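Local structure of restriction endonuclease EcoP15I, modification subunit (Escherichia coli, 4ZCF) at residues Leu78-Thr83 with Gly506-Gln511; Leu97-Asn102 with Thr486-Thr491; Val451-Asn456 with Lys500-Gln505. The protein transfers a methyl group from S-adenosyl-L-methionine to N6 of the second adenine of 5'-CAGCAG-3', on one strand only, and serves with Res subunits in DNA restriction. One frame throughout, in Å; residues are numbered along the deposited sequence.

Contact 1: residues Leu78-Thr83 with Gly506-Gln511; sequences LAEDKT and GFKVYQ
Leu78, on strand 76-80, has CG anti to its backbone N (chi1 -163°), which lays the side chain across Tyr510 at about a right angle. Its CD2 comes to 3.5 Å from Tyr510 CD1, while the CD1 branch lies beside the carbonyl of Gln511. Ala79 and Gln511 form an antiparallel hydrogen-bonded pair: Ala79 N donates to Gln511 O at 3.0 Å, and Gln511 N to Ala79 O at 2.8 Å, both nearly along the C=O axes. Glu80 and Tyr510 form the next, non-hydrogen-bonded pair and point the same way. Glu80 CG rests 3.4 Å from Tyr510 CE1, and the carboxylate and ring planes are 19° apart. That carboxylate is held at both oxygens, OE2 by a salt bridge to Lys82 NZ and OE1 by the amide of Asn85. Asp81 is the N-cap residue of helix 82-86. Asp81 N still reaches Val509 O at 3.1 Å, but from well above the carbonyl plane, and Asp81 CB sits 3.7 Å from Val509 CB. Its OD1 caps the helix at His84 N, and its OD2 forms a salt bridge with Lys492. Helix 539-552 packs against Leu78, Ala79 and Tyr510. The whole is an antiparallel ladder in which an outermost strand joins strand 508-514, extending the mixed sheet of a Rossmann-like methyltransferase fold.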
ATOM      1  N   LEU A  78      14.900 -24.060  12.146  1.00 36.31           N
ATOM      2  CA  LEU A  78      15.940 -23.461  11.328  1.00 37.02           C
ATOM      3  C   LEU A  78      17.324 -23.820  11.877  1.00 41.83           C
ATOM      4  O   LEU A  78      17.517 -23.917  13.088  1.00 41.07           O
ATOM      5  CB  LEU A  78      15.777 -21.926  11.251  1.00 36.74           C
ATOM      6  CG  LEU A  78      16.545 -21.237  10.108  1.00 40.48           C
ATOM      7  CD1 LEU A  78      15.789 -21.340   8.809  1.00 41.48           C
ATOM      8  CD2 LEU A  78      16.876 -19.819  10.447  1.00 36.90           C
ATOM      9  N   ALA A  79      18.273 -24.035  10.969  1.00 39.49           N
ATOM     10  CA  ALA A  79      19.653 -24.330  11.299  1.00 39.98           C
ATOM     11  C   ALA A  79      20.535 -23.722  10.242  1.00 44.70           C
ATOM     12  O   ALA A  79      20.077 -23.464   9.131  1.00 42.97           O
ATOM     13  CB  ALA A  79      19.880 -25.827  11.376  1.00 40.76           C
ATOM     14  N   GLU A  80      21.809 -23.504  10.605  1.00 43.11           N
ATOM     15  CA  GLU A  80      22.884 -22.944   9.791  1.00 42.41           C
ATOM     16  C   GLU A  80      23.524 -23.989   8.933  1.00 48.95           C
ATOM     17  O   GLU A  80      23.509 -25.165   9.283  1.00 47.92           O
ATOM     18  CB  GLU A  80      24.023 -22.502  10.715  1.00 43.17           C
ATOM     19  CG  GLU A  80      23.767 -21.303  11.580  1.00 48.09           C
ATOM     20  CD  GLU A  80      25.053 -20.814  12.204  1.00 60.91           C
ATOM     21  OE1 GLU A  80      25.775 -20.025  11.552  1.00 49.01           O
ATOM     22  OE2 GLU A  80      25.361 -21.261  13.332  1.00 58.47           O
ATOM     23  N   ASP A  81      24.213 -23.543   7.871  1.00 49.24           N
ATOM     24  CA  ASP A  81      25.112 -24.391   7.098  1.00 50.01           C
ATOM     25  C   ASP A  81      26.427 -24.042   7.778  1.00 54.86           C
ATOM     26  O   ASP A  81      27.029 -23.014   7.445  1.00 55.32           O
ATOM     27  CB  ASP A  81      25.165 -24.026   5.601  1.00 51.29           C
ATOM     28  CG  ASP A  81      26.011 -24.981   4.770  1.00 54.30           C
ATOM     29  OD1 ASP A  81      27.102 -25.369   5.234  1.00 54.47           O
ATOM     30  OD2 ASP A  81      25.582 -25.334   3.662  1.00 58.90           O
ATOM     31  N   LYS A  82      26.796 -24.827   8.817  1.00 51.04           N
ATOM     32  CA  LYS A  82      27.998 -24.613   9.650  1.00 49.87           C
ATOM     33  C   LYS A  82      29.286 -24.501   8.839  1.00 52.44           C
ATOM     34  O   LYS A  82      30.078 -23.611   9.124  1.00 52.07           O
ATOM     35  CB  LYS A  82      28.131 -25.672  10.773  1.00 51.21           C
ATOM     36  CG  LYS A  82      26.921 -25.794  11.715  1.00 54.52           C
ATOM     37  CD  LYS A  82      26.869 -24.712  12.796  1.00 57.95           C
ATOM     38  CE  LYS A  82      25.564 -24.748  13.567  1.00 58.87           C
ATOM     39  NZ  LYS A  82      25.570 -23.807  14.724  1.00 58.53           N
ATOM     40  N   THR A  83      29.479 -25.374   7.815  1.00 48.85           N
ATOM     41  CA  THR A  83      30.662 -25.368   6.938  1.00 48.86           C
ATOM     42  C   THR A  83      30.772 -23.985   6.250  1.00 51.86           C
ATOM     43  O   THR A  83      31.747 -23.257   6.494  1.00 51.30           O
ATOM     44  CB  THR A  83      30.643 -26.564   5.941  1.00 58.69           C
ATOM     45  OG1 THR A  83      30.284 -27.769   6.616  1.00 60.76           O
ATOM     46  CG2 THR A  83      31.984 -26.768   5.232  1.00 57.04           C
ATOM     47  N   GLY A 506      30.809 -11.978   1.192  1.00 44.80           N
ATOM     48  CA  GLY A 506      30.212 -13.133   1.855  1.00 42.30           C
ATOM     49  C   GLY A 506      28.752 -13.005   2.249  1.00 42.83           C
ATOM     50  O   GLY A 506      28.174 -11.912   2.250  1.00 41.18           O
ATOM     51  N   PHE A 507      28.166 -14.143   2.647  1.00 38.49           N
ATOM     52  CA  PHE A 507      26.787 -14.294   3.095  1.00 37.55           C
ATOM     53  C   PHE A 507      26.681 -15.572   3.934  1.00 43.78           C
ATOM     54  O   PHE A 507      27.426 -16.527   3.694  1.00 43.25           O
ATOM     55  CB  PHE A 507      25.813 -14.365   1.880  1.00 38.33           C
ATOM     56  CG  PHE A 507      26.022 -15.545   0.952  1.00 38.80           C
ATOM     57  CD1 PHE A 507      27.073 -15.562   0.046  1.00 39.35           C
ATOM     58  CD2 PHE A 507      25.168 -16.647   0.995  1.00 40.55           C
ATOM     59  CE1 PHE A 507      27.284 -16.663  -0.774  1.00 40.21           C
ATOM     60  CE2 PHE A 507      25.372 -17.742   0.158  1.00 41.57           C
ATOM     61  CZ  PHE A 507      26.425 -17.741  -0.723  1.00 39.11           C
ATOM     62  N   LYS A 508      25.716 -15.605   4.884  1.00 40.03           N
ATOM     63  CA  LYS A 508      25.453 -16.773   5.711  1.00 38.70           C
ATOM     64  C   LYS A 508      24.300 -17.584   5.134  1.00 42.73           C
ATOM     65  O   LYS A 508      23.374 -17.018   4.551  1.00 41.63           O
ATOM     66  CB  LYS A 508      25.198 -16.371   7.167  1.00 40.33           C
ATOM     67  CG  LYS A 508      26.490 -16.183   7.969  1.00 45.57           C
ATOM     68  CD  LYS A 508      26.323 -15.413   9.278  1.00 51.19           C
ATOM     69  CE  LYS A 508      25.421 -16.040  10.323  1.00 63.38           C
ATOM     70  NZ  LYS A 508      25.264 -15.149  11.513  1.00 69.07           N
ATOM     71  N   VAL A 509      24.398 -18.923   5.236  1.00 40.25           N
ATOM     72  CA  VAL A 509      23.379 -19.875   4.768  1.00 39.14           C
ATOM     73  C   VAL A 509      22.624 -20.430   5.994  1.00 42.45           C
ATOM     74  O   VAL A 509      23.223 -20.672   7.040  1.00 42.26           O
ATOM     75  CB  VAL A 509      23.933 -20.996   3.825  1.00 41.35           C
ATOM     76  CG1 VAL A 509      22.847 -21.985   3.402  1.00 40.07           C
ATOM     77  CG2 VAL A 509      24.585 -20.397   2.589  1.00 41.37           C
ATOM     78  N   TYR A 510      21.300 -20.552   5.851  1.00 37.82           N
ATOM     79  CA  TYR A 510      20.345 -21.086   6.806  1.00 36.49           C
ATOM     80  C   TYR A 510      19.397 -21.951   6.027  1.00 40.78           C
ATOM     81  O   TYR A 510      19.224 -21.727   4.828  1.00 41.63           O
ATOM     82  CB  TYR A 510      19.583 -19.961   7.510  1.00 36.78           C
ATOM     83  CG  TYR A 510      20.390 -19.337   8.615  1.00 36.87           C
ATOM     84  CD1 TYR A 510      20.374 -19.868   9.896  1.00 38.67           C
ATOM     85  CD2 TYR A 510      21.242 -18.269   8.363  1.00 37.72           C
ATOM     86  CE1 TYR A 510      21.147 -19.315  10.916  1.00 39.89           C
ATOM     87  CE2 TYR A 510      22.038 -17.722   9.371  1.00 38.20           C
ATOM     88  CZ  TYR A 510      22.007 -18.265  10.638  1.00 43.00           C
ATOM     89  OH  TYR A 510      22.758 -17.699  11.637  1.00 42.64           O
ATOM     90  N   GLN A 511      18.841 -22.972   6.675  1.00 37.54           N
ATOM     91  CA  GLN A 511      17.919 -23.921   6.049  1.00 38.07           C
ATOM     92  C   GLN A 511      16.834 -24.416   7.001  1.00 41.15           C
ATOM     93  O   GLN A 511      17.046 -24.474   8.212  1.00 39.99           O
ATOM     94  CB  GLN A 511      18.685 -25.115   5.455  1.00 39.61           C
ATOM     95  CG  GLN A 511      19.594 -25.844   6.450  1.00 53.14           C
ATOM     96  CD  GLN A 511      20.565 -26.708   5.713  1.00 81.72           C
ATOM     97  OE1 GLN A 511      20.215 -27.767   5.177  1.00 76.56           O
ATOM     98  NE2 GLN A 511      21.796 -26.234   5.607  1.00 80.98           N
TER

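Contact 2: residues Leu97-Asn102 with Thr486-Thr491; sequences LIKGDN and TIFDLT
Strand 97-99 and the first turn of helix 487-500 run nearly antiparallel, at 166°, with the axes of these short segments 10.1 Å apart. This is the helix-on-sheet packing of a beta-alpha-beta crossover: the helix links the parallel strands 461-468 and 508-514, and strand 96-99 lies between them in the sheet. At that spacing side chains fill most of the gap, and Phe488 does most of the work. With CG anti to its backbone N (chi1 180°), its ring reaches toward the strand, where Leu97 and Lys99 receive it. Leu97 meets it tip to tip, CG being 3.6 Å from Phe488 CE1, with both methyl branches also touching the ring. Lys99 instead crosses one face at about a right angle. Its CB makes a CH-pi contact, 3.7 Å from the centroid of the Phe488 ring, and its CG lies over the ring centre. Val509 of the neighbouring strand also touches Phe488. Beyond the ring, Lys99 NZ has a long, weak ion pair with Asp470 OD1, which also bonds the hydroxyl of Thr486, the N-cap residue of the helix. One turn after Phe488, the methyl CG2 of Thr491 lies 4.0 Å from Leu97 CD1. The lysine chain, bent at chi2 and chi3, comes back down on the far part of the ring, so that Lys99 CE settles 3.6 Å from Phe488 CD2.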
ATOM      1  N   LEU A  97      21.100 -16.094   3.029  1.00 35.73           N
ATOM      2  CA  LEU A  97      20.465 -16.931   2.018  1.00 34.77           C
ATOM      3  C   LEU A  97      19.813 -18.097   2.806  1.00 39.96           C
ATOM      4  O   LEU A  97      20.485 -18.754   3.616  1.00 39.59           O
ATOM      5  CB  LEU A  97      21.435 -17.398   0.904  1.00 33.68           C
ATOM      6  CG  LEU A  97      20.966 -18.576   0.041  1.00 38.08           C
ATOM      7  CD1 LEU A  97      19.806 -18.194  -0.894  1.00 37.95           C
ATOM      8  CD2 LEU A  97      22.117 -19.181  -0.723  1.00 39.47           C
ATOM      9  N   ILE A  98      18.484 -18.269   2.643  1.00 36.01           N
ATOM     10  CA  ILE A  98      17.693 -19.285   3.348  1.00 34.77           C
ATOM     11  C   ILE A  98      17.081 -20.295   2.405  1.00 40.76           C
ATOM     12  O   ILE A  98      16.491 -19.922   1.384  1.00 40.01           O
ATOM     13  CB  ILE A  98      16.669 -18.701   4.345  1.00 36.43           C
ATOM     14  CG1 ILE A  98      17.282 -17.563   5.153  1.00 35.99           C
ATOM     15  CG2 ILE A  98      16.158 -19.790   5.287  1.00 38.09           C
ATOM     16  CD1 ILE A  98      16.378 -16.439   5.337  1.00 46.98           C
ATOM     17  N   LYS A  99      17.241 -21.585   2.754  1.00 38.59           N
ATOM     18  CA  LYS A  99      16.721 -22.710   1.988  1.00 38.88           C
ATOM     19  C   LYS A  99      15.429 -23.203   2.626  1.00 41.73           C
ATOM     20  O   LYS A  99      15.376 -23.441   3.826  1.00 41.03           O
ATOM     21  CB  LYS A  99      17.759 -23.851   1.926  1.00 41.62           C
ATOM     22  CG  LYS A  99      17.408 -24.955   0.926  1.00 39.80           C
ATOM     23  CD  LYS A  99      17.899 -26.313   1.402  1.00 50.09           C
ATOM     24  CE  LYS A  99      19.352 -26.600   1.121  1.00 56.69           C
ATOM     25  NZ  LYS A  99      19.643 -28.055   1.216  1.00 58.96           N
ATOM     26  N   GLY A 100      14.420 -23.383   1.802  1.00 39.12           N
ATOM     27  CA  GLY A 100      13.112 -23.875   2.203  1.00 38.40           C
ATOM     28  C   GLY A 100      11.987 -23.093   1.570  1.00 43.32           C
ATOM     29  O   GLY A 100      12.221 -22.138   0.821  1.00 42.28           O
ATOM     30  N   ASP A 101      10.746 -23.520   1.868  1.00 41.77           N
ATOM     31  CA  ASP A 101       9.508 -22.893   1.416  1.00 41.40           C
ATOM     32  C   ASP A 101       9.528 -21.486   1.950  1.00 43.92           C
ATOM     33  O   ASP A 101       9.780 -21.298   3.140  1.00 43.50           O
ATOM     34  CB  ASP A 101       8.306 -23.666   1.974  1.00 44.16           C
ATOM     35  CG  ASP A 101       6.942 -23.111   1.635  1.00 62.32           C
ATOM     36  OD1 ASP A 101       6.707 -22.789   0.443  1.00 65.49           O
ATOM     37  OD2 ASP A 101       6.080 -23.074   2.541  1.00 70.63           O
ATOM     38  N   ASN A 102       9.359 -20.490   1.055  1.00 39.67           N
ATOM     39  CA  ASN A 102       9.392 -19.064   1.393  1.00 37.89           C
ATOM     40  C   ASN A 102       8.330 -18.662   2.422  1.00 39.49           C
ATOM     41  O   ASN A 102       8.641 -17.856   3.304  1.00 38.53           O
ATOM     42  CB  ASN A 102       9.344 -18.190   0.132  1.00 38.59           C
ATOM     43  CG  ASN A 102       8.249 -18.546  -0.855  1.00 57.12           C
ATOM     44  OD1 ASN A 102       7.142 -18.968  -0.502  1.00 54.90           O
ATOM     45  ND2 ASN A 102       8.531 -18.368  -2.120  1.00 44.03           N
ATOM     46  N   THR A 486      19.465 -29.163  -7.282  1.00 57.30           N
ATOM     47  CA  THR A 486      18.389 -28.233  -6.886  1.00 55.70           C
ATOM     48  C   THR A 486      18.695 -26.800  -7.343  1.00 56.64           C
ATOM     49  O   THR A 486      19.867 -26.465  -7.523  1.00 55.18           O
ATOM     50  CB  THR A 486      18.015 -28.330  -5.380  1.00 60.02           C
ATOM     51  OG1 THR A 486      19.043 -27.798  -4.540  1.00 59.81           O
ATOM     52  CG2 THR A 486      17.648 -29.735  -4.941  1.00 56.99           C
ATOM     53  N   ILE A 487      17.637 -25.958  -7.537  1.00 52.37           N
ATOM     54  CA  ILE A 487      17.749 -24.535  -7.936  1.00 50.80           C
ATOM     55  C   ILE A 487      18.534 -23.790  -6.850  1.00 51.21           C
ATOM     56  O   ILE A 487      19.254 -22.835  -7.149  1.00 50.78           O
ATOM     57  CB  ILE A 487      16.367 -23.825  -8.170  1.00 54.12           C
ATOM     58  CG1 ILE A 487      15.270 -24.735  -8.753  1.00 54.33           C
ATOM     59  CG2 ILE A 487      16.510 -22.477  -8.950  1.00 54.91           C
ATOM     60  CD1 ILE A 487      15.426 -25.162 -10.269  1.00 64.39           C
ATOM     61  N   PHE A 488      18.371 -24.232  -5.580  1.00 44.97           N
ATOM     62  CA  PHE A 488      19.070 -23.658  -4.433  1.00 42.87           C
ATOM     63  C   PHE A 488      20.586 -23.765  -4.605  1.00 48.98           C
ATOM     64  O   PHE A 488      21.293 -22.828  -4.240  1.00 50.07           O
ATOM     65  CB  PHE A 488      18.620 -24.304  -3.106  1.00 42.34           C
ATOM     66  CG  PHE A 488      19.345 -23.713  -1.922  1.00 41.51           C
ATOM     67  CD1 PHE A 488      18.913 -22.518  -1.344  1.00 42.34           C
ATOM     68  CD2 PHE A 488      20.506 -24.310  -1.427  1.00 41.08           C
ATOM     69  CE1 PHE A 488      19.616 -21.942  -0.282  1.00 42.23           C
ATOM     70  CE2 PHE A 488      21.219 -23.724  -0.372  1.00 42.72           C
ATOM     71  CZ  PHE A 488      20.762 -22.550   0.201  1.00 40.77           C
ATOM     72  N   ASP A 489      21.072 -24.907  -5.135  1.00 45.81           N
ATOM     73  CA  ASP A 489      22.490 -25.190  -5.365  1.00 46.08           C
ATOM     74  C   ASP A 489      23.118 -24.195  -6.341  1.00 48.38           C
ATOM     75  O   ASP A 489      24.225 -23.717  -6.081  1.00 47.30           O
ATOM     76  CB  ASP A 489      22.688 -26.634  -5.868  1.00 48.39           C
ATOM     77  CG  ASP A 489      22.332 -27.726  -4.886  1.00 55.26           C
ATOM     78  OD1 ASP A 489      22.579 -27.539  -3.680  1.00 55.44           O
ATOM     79  OD2 ASP A 489      21.890 -28.807  -5.339  1.00 63.89           O
ATOM     80  N   LEU A 490      22.392 -23.862  -7.437  1.00 45.09           N
ATOM     81  CA  LEU A 490      22.802 -22.884  -8.459  1.00 45.23           C
ATOM     82  C   LEU A 490      22.802 -21.494  -7.879  1.00 49.24           C
ATOM     83  O   LEU A 490      23.671 -20.685  -8.230  1.00 49.63           O
ATOM     84  CB  LEU A 490      21.837 -22.873  -9.635  1.00 45.48           C
ATOM     85  CG  LEU A 490      21.819 -24.054 -10.550  1.00 51.48           C
ATOM     86  CD1 LEU A 490      20.403 -24.296 -11.017  1.00 52.43           C
ATOM     87  CD2 LEU A 490      22.791 -23.854 -11.737  1.00 53.26           C
ATOM     88  N   THR A 491      21.784 -21.202  -7.036  1.00 44.57           N
ATOM     89  CA  THR A 491      21.614 -19.925  -6.348  1.00 43.63           C
ATOM     90  C   THR A 491      22.766 -19.708  -5.400  1.00 44.22           C
ATOM     91  O   THR A 491      23.373 -18.647  -5.463  1.00 45.27           O
ATOM     92  CB  THR A 491      20.230 -19.846  -5.667  1.00 51.68           C
ATOM     93  OG1 THR A 491      19.239 -20.010  -6.678  1.00 55.04           O
ATOM     94  CG2 THR A 491      20.007 -18.529  -4.910  1.00 43.84           C
TER

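Contact 3: residues Val451-Asn456 with Lys500-Gln505; sequences VFNLNN and KKNRDQ
A largely polar surface contact joins the C-terminal turn of helix 446-455 to the loop that leaves helix 487-500 on its way to strand 508-514. The loop has an unusual backbone: after Lys501 departs from helical angles, Asn502, Arg503 and Asp504 take positive phi in succession, and this curl presents both Asn502 and Gln505 to the neighbouring helix. Asn502 is the polar centre. Its OD1 takes two amide donors, Asn453 from the last turn and Asn456 just past its end, three residues apart and so on the same side. Asn456 ND2 approaches at 3.0 Å in the carbonyl plane, on a lone pair of Asn502 OD1. Asn453 ND2, at 2.9 Å from the same oxygen, makes only a weak bond, with an angle of 125° at the hydrogen. Asn453 starts out away from the loop and its end turns back, whereas Asn456 puts CG in the crowded position between its backbone N and carbonyl carbon (chi1 69°). The other end of the Asn502 amide, ND2, bonds Ala498 O in the last turn of helix 487-500, so that one side chain bridges two helix ends and its rotation is fixed from both. Next to this amide cluster aliphatic and aromatic carbons meet. Phe452 CB lies 4.0 Å from Asn502 CB, and Gln505 slides past the phenyl ring in the opposite direction, its CB 3.7 Å from Phe452 CD1. Phe452 also meets Phe464 of strand 461-468 edge-to-face. Asn455 OD1 takes a hydrogen bond from Tyr462 N on the same strand, and His95 touches both Asn455 and Gln505. Such a seam, with the C-terminal ends of two successive crossover helices joined by side-chain amides over an aromatic residue, belongs to the helical layer of a Rossmann-like alpha/beta fold.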
ATOM      1  N   VAL A 451      23.050  -6.271  -4.541  1.00 39.91           N
ATOM      2  CA  VAL A 451      23.484  -5.715  -3.244  1.00 38.98           C
ATOM      3  C   VAL A 451      25.032  -5.738  -3.167  1.00 42.86           C
ATOM      4  O   VAL A 451      25.624  -4.741  -2.748  1.00 42.07           O
ATOM      5  CB  VAL A 451      22.771  -6.352  -2.010  1.00 40.93           C
ATOM      6  CG1 VAL A 451      23.374  -5.861  -0.706  1.00 39.70           C
ATOM      7  CG2 VAL A 451      21.264  -6.057  -2.032  1.00 40.39           C
ATOM      8  N   PHE A 452      25.682  -6.834  -3.651  1.00 39.37           N
ATOM      9  CA  PHE A 452      27.155  -6.931  -3.709  1.00 38.45           C
ATOM     10  C   PHE A 452      27.717  -5.771  -4.537  1.00 43.56           C
ATOM     11  O   PHE A 452      28.538  -5.027  -4.007  1.00 44.65           O
ATOM     12  CB  PHE A 452      27.647  -8.300  -4.246  1.00 39.19           C
ATOM     13  CG  PHE A 452      27.437  -9.514  -3.351  1.00 40.10           C
ATOM     14  CD1 PHE A 452      27.647  -9.436  -1.974  1.00 41.85           C
ATOM     15  CD2 PHE A 452      27.091 -10.751  -3.894  1.00 41.80           C
ATOM     16  CE1 PHE A 452      27.517 -10.566  -1.157  1.00 41.48           C
ATOM     17  CE2 PHE A 452      26.935 -11.875  -3.070  1.00 43.89           C
ATOM     18  CZ  PHE A 452      27.151 -11.772  -1.708  1.00 40.92           C
ATOM     19  N   ASN A 453      27.205  -5.546  -5.778  1.00 39.90           N
ATOM     20  CA  ASN A 453      27.638  -4.431  -6.647  1.00 39.85           C
ATOM     21  C   ASN A 453      27.388  -3.049  -6.047  1.00 43.54           C
ATOM     22  O   ASN A 453      28.210  -2.154  -6.224  1.00 43.14           O
ATOM     23  CB  ASN A 453      26.934  -4.470  -8.005  1.00 43.06           C
ATOM     24  CG  ASN A 453      27.195  -5.659  -8.882  1.00 64.61           C
ATOM     25  OD1 ASN A 453      26.557  -5.813  -9.926  1.00 55.31           O
ATOM     26  ND2 ASN A 453      28.108  -6.538  -8.489  1.00 57.92           N
ATOM     27  N   LEU A 454      26.213  -2.848  -5.411  1.00 40.55           N
ATOM     28  CA  LEU A 454      25.883  -1.556  -4.824  1.00 39.76           C
ATOM     29  C   LEU A 454      26.788  -1.220  -3.643  1.00 43.75           C
ATOM     30  O   LEU A 454      27.347  -0.144  -3.622  1.00 43.73           O
ATOM     31  CB  LEU A 454      24.381  -1.437  -4.485  1.00 39.61           C
ATOM     32  CG  LEU A 454      23.394  -1.306  -5.675  1.00 43.29           C
ATOM     33  CD1 LEU A 454      21.938  -1.616  -5.245  1.00 41.80           C
ATOM     34  CD2 LEU A 454      23.488   0.066  -6.359  1.00 43.57           C
ATOM     35  N   ASN A 455      26.974  -2.153  -2.695  1.00 42.76           N
ATOM     36  CA  ASN A 455      27.820  -2.019  -1.501  1.00 42.79           C
ATOM     37  C   ASN A 455      29.286  -1.687  -1.759  1.00 49.06           C
ATOM     38  O   ASN A 455      29.891  -0.999  -0.939  1.00 47.92           O
ATOM     39  CB  ASN A 455      27.696  -3.244  -0.614  1.00 42.99           C
ATOM     40  CG  ASN A 455      26.452  -3.293   0.244  1.00 54.15           C
ATOM     41  OD1 ASN A 455      25.500  -2.519   0.096  1.00 40.37           O
ATOM     42  ND2 ASN A 455      26.457  -4.202   1.185  1.00 45.97           N
ATOM     43  N   ASN A 456      29.838  -2.128  -2.860  1.00 50.73           N
ATOM     44  CA  ASN A 456      31.230  -1.871  -3.125  1.00 52.20           C
ATOM     45  C   ASN A 456      31.403  -0.681  -3.989  1.00 58.70           C
ATOM     46  O   ASN A 456      32.441  -0.462  -4.521  1.00 61.17           O
ATOM     47  CB  ASN A 456      31.967  -3.092  -3.687  1.00 52.35           C
ATOM     48  CG  ASN A 456      31.536  -3.432  -5.059  1.00 69.52           C
ATOM     49  OD1 ASN A 456      30.729  -2.746  -5.633  1.00 62.47           O
ATOM     50  ND2 ASN A 456      32.069  -4.477  -5.595  1.00 59.04           N
ATOM     51  N   LYS A 500      32.903 -13.437  -4.756  1.00 44.74           N
ATOM     52  CA  LYS A 500      34.335 -13.584  -5.059  1.00 45.77           C
ATOM     53  C   LYS A 500      34.783 -12.419  -5.925  1.00 51.97           C
ATOM     54  O   LYS A 500      35.790 -11.777  -5.608  1.00 53.45           O
ATOM     55  CB  LYS A 500      34.614 -14.933  -5.711  1.00 46.51           C
ATOM     56  N   LYS A 501      33.974 -12.074  -6.946  1.00 48.61           N
ATOM     57  CA  LYS A 501      34.075 -10.827  -7.712  1.00 48.80           C
ATOM     58  C   LYS A 501      33.371  -9.919  -6.677  1.00 57.31           C
ATOM     59  O   LYS A 501      32.612 -10.456  -5.878  1.00 59.57           O
ATOM     60  CB  LYS A 501      33.205 -10.882  -8.982  1.00 50.10           C
ATOM     61  CG  LYS A 501      33.387 -12.108  -9.870  1.00 58.73           C
ATOM     62  CD  LYS A 501      32.474 -12.030 -11.100  1.00 68.55           C
ATOM     63  CE  LYS A 501      32.535 -13.261 -11.984  1.00 84.31           C
ATOM     64  NZ  LYS A 501      33.527 -13.119 -13.089  1.00 97.17           N
ATOM     65  N   ASN A 502      33.594  -8.611  -6.617  1.00 53.33           N
ATOM     66  CA  ASN A 502      32.923  -7.816  -5.551  1.00 52.59           C
ATOM     67  C   ASN A 502      33.490  -7.895  -4.111  1.00 57.48           C
ATOM     68  O   ASN A 502      32.778  -7.630  -3.137  1.00 57.57           O
ATOM     69  CB  ASN A 502      31.379  -7.868  -5.580  1.00 47.60           C
ATOM     70  CG  ASN A 502      30.800  -7.597  -6.926  1.00 58.14           C
ATOM     71  OD1 ASN A 502      30.801  -6.464  -7.415  1.00 53.43           O
ATOM     72  ND2 ASN A 502      30.315  -8.645  -7.558  1.00 48.62           N
ATOM     73  N   ARG A 503      34.786  -8.209  -4.003  1.00 55.64           N
ATOM     74  CA  ARG A 503      35.633  -8.171  -2.801  1.00 55.96           C
ATOM     75  C   ARG A 503      35.360  -9.086  -1.596  1.00 59.26           C
ATOM     76  O   ARG A 503      35.650  -8.685  -0.455  1.00 59.21           O
ATOM     77  CB  ARG A 503      35.903  -6.706  -2.368  1.00 58.26           C
ATOM     78  CG  ARG A 503      36.544  -5.809  -3.449  1.00 71.39           C
ATOM     79  CD  ARG A 503      37.877  -6.340  -3.986  1.00 82.81           C
ATOM     80  NE  ARG A 503      38.952  -6.299  -2.989  1.00 88.39           N
ATOM     81  CZ  ARG A 503      40.202  -6.692  -3.215  1.00102.02           C
ATOM     82  NH1 ARG A 503      40.556  -7.151  -4.411  1.00 92.17           N
ATOM     83  NH2 ARG A 503      41.116  -6.598  -2.259  1.00 86.82           N
ATOM     84  N   ASP A 504      34.906 -10.335  -1.848  1.00 54.94           N
ATOM     85  CA  ASP A 504      34.643 -11.354  -0.814  1.00 54.98           C
ATOM     86  C   ASP A 504      33.700 -10.868   0.294  1.00 57.90           C
ATOM     87  O   ASP A 504      33.964 -11.104   1.480  1.00 58.48           O
ATOM     88  CB  ASP A 504      35.958 -11.925  -0.224  1.00 57.50           C
ATOM     89  CG  ASP A 504      36.845 -12.632  -1.231  1.00 75.93           C
ATOM     90  OD1 ASP A 504      36.520 -13.786  -1.602  1.00 78.38           O
ATOM     91  OD2 ASP A 504      37.882 -12.041  -1.629  1.00 84.41           O
ATOM     92  N   GLN A 505      32.592 -10.206  -0.085  1.00 52.13           N
ATOM     93  CA  GLN A 505      31.615  -9.707   0.890  1.00 50.75           C
ATOM     94  C   GLN A 505      30.977 -10.781   1.755  1.00 52.16           C
ATOM     95  O   GLN A 505      30.620 -10.496   2.897  1.00 53.76           O
ATOM     96  CB  GLN A 505      30.532  -8.864   0.225  1.00 51.85           C
ATOM     97  CG  GLN A 505      30.989  -7.446  -0.032  1.00 58.35           C
ATOM     98  CD  GLN A 505      29.897  -6.566  -0.562  1.00 57.29           C
ATOM     99  OE1 GLN A 505      30.045  -5.957  -1.626  1.00 56.26           O
ATOM    100  NE2 GLN A 505      28.818  -6.415   0.211  1.00 31.58           N
TER

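How the contacts relate
All three lie in the Rossmann-like domain, contact 3 at its surface. Contacts 1 and 2 are centred about 11 Å apart and joined directly, since strands 508-514 and 96-99 are neighbours in the mixed sheet: Lys508 O and Tyr510 O probably accept hydrogen bonds from Leu97 N and Lys99 N. Contact 3 lies about 19 Å from contact 1, touching it where Phe452 meets Gly506 and Phe507, and about 20 Å from contact 2. Helix 487-500 runs from contact 2 to contact 3, leading into contact 1's strand. Contacts 2 and 3 cross along the chain (97-102, 451-456, 486-491, 500-505), nested in the loop closed by contact 1, which ties residues more than 400 apart into one sheet.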